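Local coordinates for protein KLLA0E03807p (Kluyveromyces lactis, PDB 3SQI) that binds DNA through this domain of Ndc10, a protein that serves as a platform for inner kinetochore assembly in budding yeast, at residues L110-I115 and L391-D396; V323-T328 and S343-S348. All blocks are in the same frame, centred on the assembly; numbering follows the deposited sequence.

Interaction 1. Residues L110-I115 and L391-D396; sequences LQKISI and LAQLID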
loop_
_atom_site.group_PDB
_atom_site.type_symbol
_atom_site.label_atom_id
_atom_site.label_comp_id
_atom_site.label_asym_id
_atom_site.label_seq_id
_atom_site.Cartn_x
_atom_site.Cartn_y
_atom_site.Cartn_z
ATOM N N LEU A 110 -5.042 -3.985 12.141
ATOM C CA LEU A 110 -3.719 -4.051 11.545
ATOM C C LEU A 110 -2.692 -4.273 12.654
ATOM O O LEU A 110 -2.139 -5.362 12.786
ATOM C CB LEU A 110 -3.417 -2.748 10.804
ATOM C CG LEU A 110 -2.136 -2.698 9.976
ATOM C CD1 LEU A 110 -2.329 -3.414 8.644
ATOM C CD2 LEU A 110 -1.713 -1.256 9.757
ATOM N N GLN A 111 -2.483 -3.246 13.476
ATOM C CA GLN A 111 -1.522 -3.304 14.575
ATOM C C GLN A 111 -1.646 -4.613 15.325
ATOM O O GLN A 111 -0.744 -5.455 15.289
ATOM C CB GLN A 111 -1.753 -2.158 15.560
ATOM C CG GLN A 111 -1.649 -0.756 14.977
ATOM C CD GLN A 111 -1.844 0.313 16.041
ATOM O OE1 GLN A 111 -2.154 0.007 17.193
ATOM N NE2 GLN A 111 -1.664 1.571 15.660
ATOM N N LYS A 112 -2.793 -4.811 15.963
ATOM C CA LYS A 112 -2.985 -6.004 16.780
ATOM C C LYS A 112 -2.500 -7.272 16.088
ATOM O O LYS A 112 -1.884 -8.114 16.728
ATOM C CB LYS A 112 -4.444 -6.154 17.208
ATOM C CG LYS A 112 -4.771 -7.517 17.792
ATOM C CD LYS A 112 -4.272 -7.640 19.217
ATOM C CE LYS A 112 -4.733 -8.938 19.852
ATOM N NZ LYS A 112 -6.212 -9.058 19.803
ATOM N N ILE A 113 -2.732 -7.388 14.785
ATOM C CA ILE A 113 -2.242 -8.551 14.062
ATOM C C ILE A 113 -0.730 -8.481 13.814
ATOM O O ILE A 113 0.023 -9.375 14.220
ATOM C CB ILE A 113 -2.957 -8.781 12.718
ATOM C CG1 ILE A 113 -4.349 -9.376 12.930
ATOM C CG2 ILE A 113 -2.136 -9.728 11.863
ATOM C CD1 ILE A 113 -4.714 -10.503 11.949
ATOM N N SER A 114 -0.307 -7.436 13.101
ATOM C CA SER A 114 1.002 -7.446 12.463
ATOM C C SER A 114 2.002 -7.938 13.500
ATOM O O SER A 114 2.646 -8.978 13.338
ATOM C CB SER A 114 1.369 -6.064 11.961
ATOM O OG SER A 114 0.332 -5.497 11.202
ATOM N N ILE A 115 2.014 -7.245 14.628
ATOM C CA ILE A 115 2.887 -7.576 15.758
ATOM C C ILE A 115 2.936 -9.079 16.078
ATOM O O ILE A 115 3.996 -9.713 16.024
ATOM C CB ILE A 115 2.457 -6.787 17.004
ATOM C CG1 ILE A 115 3.492 -6.880 18.118
ATOM C CG2 ILE A 115 1.070 -7.196 17.479
ATOM C CD1 ILE A 115 2.967 -6.379 19.429
ATOM N N LEU A 391 3.674 -3.158 21.040
ATOM C CA LEU A 391 4.012 -4.398 21.740
ATOM C C LEU A 391 2.938 -4.851 22.729
ATOM O O LEU A 391 2.732 -6.048 22.924
ATOM C CB LEU A 391 5.356 -4.271 22.462
ATOM C CG LEU A 391 6.623 -4.147 21.610
ATOM C CD1 LEU A 391 7.822 -3.919 22.507
ATOM C CD2 LEU A 391 6.829 -5.377 20.742
ATOM N N ALA A 392 2.253 -3.895 23.347
ATOM C CA ALA A 392 1.230 -4.230 24.334
ATOM C C ALA A 392 0.111 -5.086 23.731
ATOM O O ALA A 392 -0.721 -5.639 24.454
ATOM C CB ALA A 392 0.654 -2.960 24.954
ATOM N N GLN A 393 0.103 -5.191 22.406
ATOM C CA GLN A 393 -0.995 -5.823 21.674
ATOM C C GLN A 393 -0.825 -7.316 21.346
ATOM O O GLN A 393 -1.658 -7.883 20.643
ATOM C CB GLN A 393 -1.310 -5.032 20.401
ATOM C CG GLN A 393 -2.452 -4.037 20.564
ATOM C CD GLN A 393 -2.416 -2.948 19.515
ATOM O OE1 GLN A 393 -2.187 -3.216 18.335
ATOM N NE2 GLN A 393 -2.625 -1.708 19.942
ATOM N N LEU A 394 0.241 -7.949 21.829
ATOM C CA LEU A 394 0.443 -9.379 21.557
ATOM C C LEU A 394 0.124 -10.276 22.760
ATOM O O LEU A 394 0.287 -9.861 23.911
ATOM C CB LEU A 394 1.840 -9.679 20.975
ATOM C CG LEU A 394 3.115 -9.001 21.487
ATOM C CD1 LEU A 394 3.167 -9.017 22.988
ATOM C CD2 LEU A 394 4.357 -9.650 20.916
ATOM N N ILE A 395 -0.356 -11.488 22.485
ATOM C CA ILE A 395 -0.834 -12.385 23.540
ATOM C C ILE A 395 0.200 -13.403 24.053
ATOM O O ILE A 395 -0.110 -14.231 24.915
ATOM C CB ILE A 395 -2.141 -13.107 23.122
ATOM C CG1 ILE A 395 -1.986 -13.740 21.739
ATOM C CG2 ILE A 395 -3.298 -12.120 23.093
ATOM C CD1 ILE A 395 -2.496 -12.848 20.632
ATOM N N ASP A 396 1.417 -13.340 23.524
ATOM C CA ASP A 396 2.541 -14.055 24.116
ATOM C C ASP A 396 3.692 -13.088 24.359
ATOM O O ASP A 396 4.346 -12.630 23.417
ATOM C CB ASP A 396 3.007 -15.192 23.204
ATOM C CG ASP A 396 2.160 -16.442 23.347
ATOM O OD1 ASP A 396 1.960 -16.908 24.490
ATOM O OD2 ASP A 396 1.693 -16.962 22.312
#
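Gln111 holds CG anti to its carbonyl carbon (chi1 -59°), while Gln393, its chi1 of -96° off a staggered position, runs extended beyond CG and carries its amide to that of Gln111. The two chains cross obliquely, with amide planes nearly coplanar, 11° apart. Gln393 NE2 donates to Gln111 OE1 at 3.3 Å, approaching nearly along the C=O axis while the acceptor lies in the Gln393 amide plane. Lys112, with CG anti to the backbone N and a bend at chi2, lays its aliphatic CD alongside Gln393 O. That carbonyl accepts from Asn116 ND2, and Asn116 OD1 takes Ile395 N, so one helix side chain grips the loop backbone twice. Ile115, extended, pushes CD1 into the type I turn Leu391–Leu394, crossing Leu394 at about a right angle, with CD1 4.2 Å from Leu391 CD2. An alanine in place of Gln393 removes the amide and with it the hydrogen bond to Gln111, and would probably leave the turn less firmly joined to helix 107-118. The long amide-to-amide bond is thus a modest link at the surface, and the loop depends also on Asn116 at its backbone and on Ile115 against Leu391 and Leu394.

Interaction 2. Residues V323-T328 and S343-S348; sequences VHLFPT and SVLVTS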
loop_
_atom_site.group_PDB
_atom_site.type_symbol
_atom_site.label_atom_id
_atom_site.label_comp_id
_atom_site.label_asym_id
_atom_site.label_seq_id
_atom_site.Cartn_x
_atom_site.Cartn_y
_atom_site.Cartn_z
ATOM N N VAL A 323 25.057 -1.107 3.578
ATOM C CA VAL A 323 25.113 -2.552 3.767
ATOM C C VAL A 323 24.185 -3.288 2.809
ATOM O O VAL A 323 23.018 -2.924 2.663
ATOM C CB VAL A 323 24.687 -2.924 5.194
ATOM C CG1 VAL A 323 24.391 -4.409 5.291
ATOM C CG2 VAL A 323 25.748 -2.489 6.190
ATOM N N HIS A 324 24.683 -4.335 2.163
ATOM C CA HIS A 324 23.838 -5.061 1.225
ATOM C C HIS A 324 23.538 -6.500 1.634
ATOM O O HIS A 324 24.389 -7.382 1.543
ATOM C CB HIS A 324 24.450 -4.996 -0.170
ATOM C CG HIS A 324 24.731 -3.600 -0.623
ATOM N ND1 HIS A 324 25.786 -2.861 -0.136
ATOM C CD2 HIS A 324 24.070 -2.789 -1.485
ATOM C CE1 HIS A 324 25.782 -1.665 -0.699
ATOM N NE2 HIS A 324 24.747 -1.597 -1.519
ATOM N N LEU A 325 22.306 -6.717 2.076
ATOM C CA LEU A 325 21.805 -8.051 2.374
ATOM C C LEU A 325 21.303 -8.728 1.105
ATOM O O LEU A 325 21.426 -9.943 0.943
ATOM C CB LEU A 325 20.704 -7.976 3.432
ATOM C CG LEU A 325 21.159 -7.279 4.720
ATOM C CD1 LEU A 325 20.077 -7.320 5.787
ATOM C CD2 LEU A 325 22.452 -7.893 5.248
ATOM N N PHE A 326 20.726 -7.928 0.213
ATOM C CA PHE A 326 20.317 -8.411 -1.101
ATOM C C PHE A 326 21.427 -8.251 -2.138
ATOM O O PHE A 326 22.333 -7.439 -1.964
ATOM C CB PHE A 326 19.026 -7.727 -1.557
ATOM C CG PHE A 326 17.807 -8.224 -0.840
ATOM C CD1 PHE A 326 17.261 -9.457 -1.157
ATOM C CD2 PHE A 326 17.218 -7.472 0.162
ATOM C CE1 PHE A 326 16.143 -9.931 -0.492
ATOM C CE2 PHE A 326 16.108 -7.944 0.834
ATOM C CZ PHE A 326 15.569 -9.176 0.506
ATOM N N PRO A 327 21.358 -9.043 -3.219
ATOM C CA PRO A 327 22.365 -9.044 -4.284
ATOM C C PRO A 327 22.485 -7.684 -4.957
ATOM O O PRO A 327 21.478 -7.001 -5.154
ATOM C CB PRO A 327 21.806 -10.052 -5.294
ATOM C CG PRO A 327 20.860 -10.899 -4.521
ATOM C CD PRO A 327 20.271 -10.000 -3.485
ATOM N N THR A 328 23.708 -7.292 -5.291
ATOM C CA THR A 328 23.934 -6.097 -6.092
ATOM C C THR A 328 24.135 -6.445 -7.570
ATOM O O THR A 328 24.356 -5.563 -8.396
ATOM C CB THR A 328 25.124 -5.279 -5.565
ATOM O OG1 THR A 328 26.218 -6.158 -5.277
ATOM C CG2 THR A 328 24.735 -4.545 -4.292
ATOM N N SER A 343 17.095 -1.231 1.334
ATOM C CA SER A 343 17.100 -0.052 2.195
ATOM C C SER A 343 16.068 -0.141 3.325
ATOM O O SER A 343 16.373 0.196 4.469
ATOM C CB SER A 343 16.912 1.224 1.381
ATOM O OG SER A 343 18.101 1.538 0.680
ATOM N N VAL A 344 14.856 -0.599 3.027
ATOM C CA VAL A 344 13.873 -0.722 4.103
ATOM C C VAL A 344 14.343 -1.744 5.133
ATOM O O VAL A 344 14.353 -1.477 6.346
ATOM C CB VAL A 344 12.480 -1.122 3.600
ATOM C CG1 VAL A 344 11.471 -0.984 4.730
ATOM C CG2 VAL A 344 12.073 -0.251 2.436
ATOM N N LEU A 345 14.744 -2.911 4.637
ATOM C CA LEU A 345 15.166 -4.013 5.491
ATOM C C LEU A 345 16.267 -3.543 6.418
ATOM O O LEU A 345 16.144 -3.624 7.637
ATOM C CB LEU A 345 15.685 -5.172 4.643
ATOM C CG LEU A 345 15.933 -6.498 5.357
ATOM C CD1 LEU A 345 14.608 -7.215 5.641
ATOM C CD2 LEU A 345 16.859 -7.391 4.529
ATOM N N VAL A 346 17.332 -3.029 5.812
ATOM C CA VAL A 346 18.553 -2.644 6.507
ATOM C C VAL A 346 18.312 -1.455 7.419
ATOM O O VAL A 346 19.031 -1.251 8.397
ATOM C CB VAL A 346 19.674 -2.290 5.498
ATOM C CG1 VAL A 346 20.838 -1.606 6.193
ATOM C CG2 VAL A 346 20.148 -3.538 4.765
ATOM N N THR A 347 17.294 -0.667 7.094
ATOM C CA THR A 347 16.987 0.505 7.896
ATOM C C THR A 347 16.315 0.083 9.187
ATOM O O THR A 347 16.620 0.613 10.258
ATOM C CB THR A 347 16.058 1.481 7.156
ATOM O OG1 THR A 347 16.673 1.903 5.931
ATOM C CG2 THR A 347 15.778 2.699 8.021
ATOM N N SER A 348 15.385 -0.866 9.071
ATOM C CA SER A 348 14.544 -1.248 10.204
ATOM C C SER A 348 14.981 -2.516 10.959
ATOM O O SER A 348 14.372 -2.880 11.964
ATOM C CB SER A 348 13.078 -1.359 9.749
ATOM O OG SER A 348 12.637 -0.164 9.105
#
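Val323 opens the contact from the loop that precedes helix 332-355. Its CB lies 4.2 Å from Val346 CG1, while its carbonyl O sits 3.6 Å from Val346 CG2. Val346 has CG1 anti to its backbone N (chi1 168°), which sends the two methyls to different partners: CG1 to the Val323 side chain, CG2 to the Val323 carbonyl and on to Leu325. The Val323 carbonyl also accepts from Asn342 ND2, and Asn342 OD1 receives Leu325 N, so a side chain one residue before 343-348 pins the loop backbone on both sides of His324, whose CB points away from 343-348. Leu325 makes the middle of the contact. With CG anti to its carbonyl carbon, it points at the helix and places CD1 3.5 Å from Leu345 CD2, the two leucines crossing at about a right angle; its CG rests 3.9 Å from Val346 CG2. Phe326 follows, its ring coming back to the helix so that CE2 meets Leu345 CD2 at 3.8 Å, an oblique approach. The same ring meets Phe338 with planes about 45° apart, and Pro327 CD lies at its edge. Leu345, with CG anti to its backbone N, is thus shared by Leu325 and Phe326, and beyond them it reaches Ala203 and Val204 of helix 198-210. The irregular loop before helix 332-355 therefore folds back against the helix it leads into, the two packed through a buried apolar cluster, within a mainly helical DNA-binding domain that probably resembles the tyrosine recombinases.

Interaction 1 lies at the surface and joins parts 276 residues apart, helix 107-118 and the loop after helix 388-391; interaction 2 is buried and local, spanning a loop and the helix that immediately follows it. The second is nested within the chain loop closed by the first, yet their centres are 25 Å apart and they share no elements. Chemistry follows place: 110-115 with 391-396 mixes amides and a lysine chain with aliphatic groups, whereas 323-328 with 343-348 meets mainly through aliphatic and aromatic carbon. One device recurs, since in each a helix asparagine, Asn116 or Asn342, bonds a carbonyl and the N-H two residues later on the opposing loop.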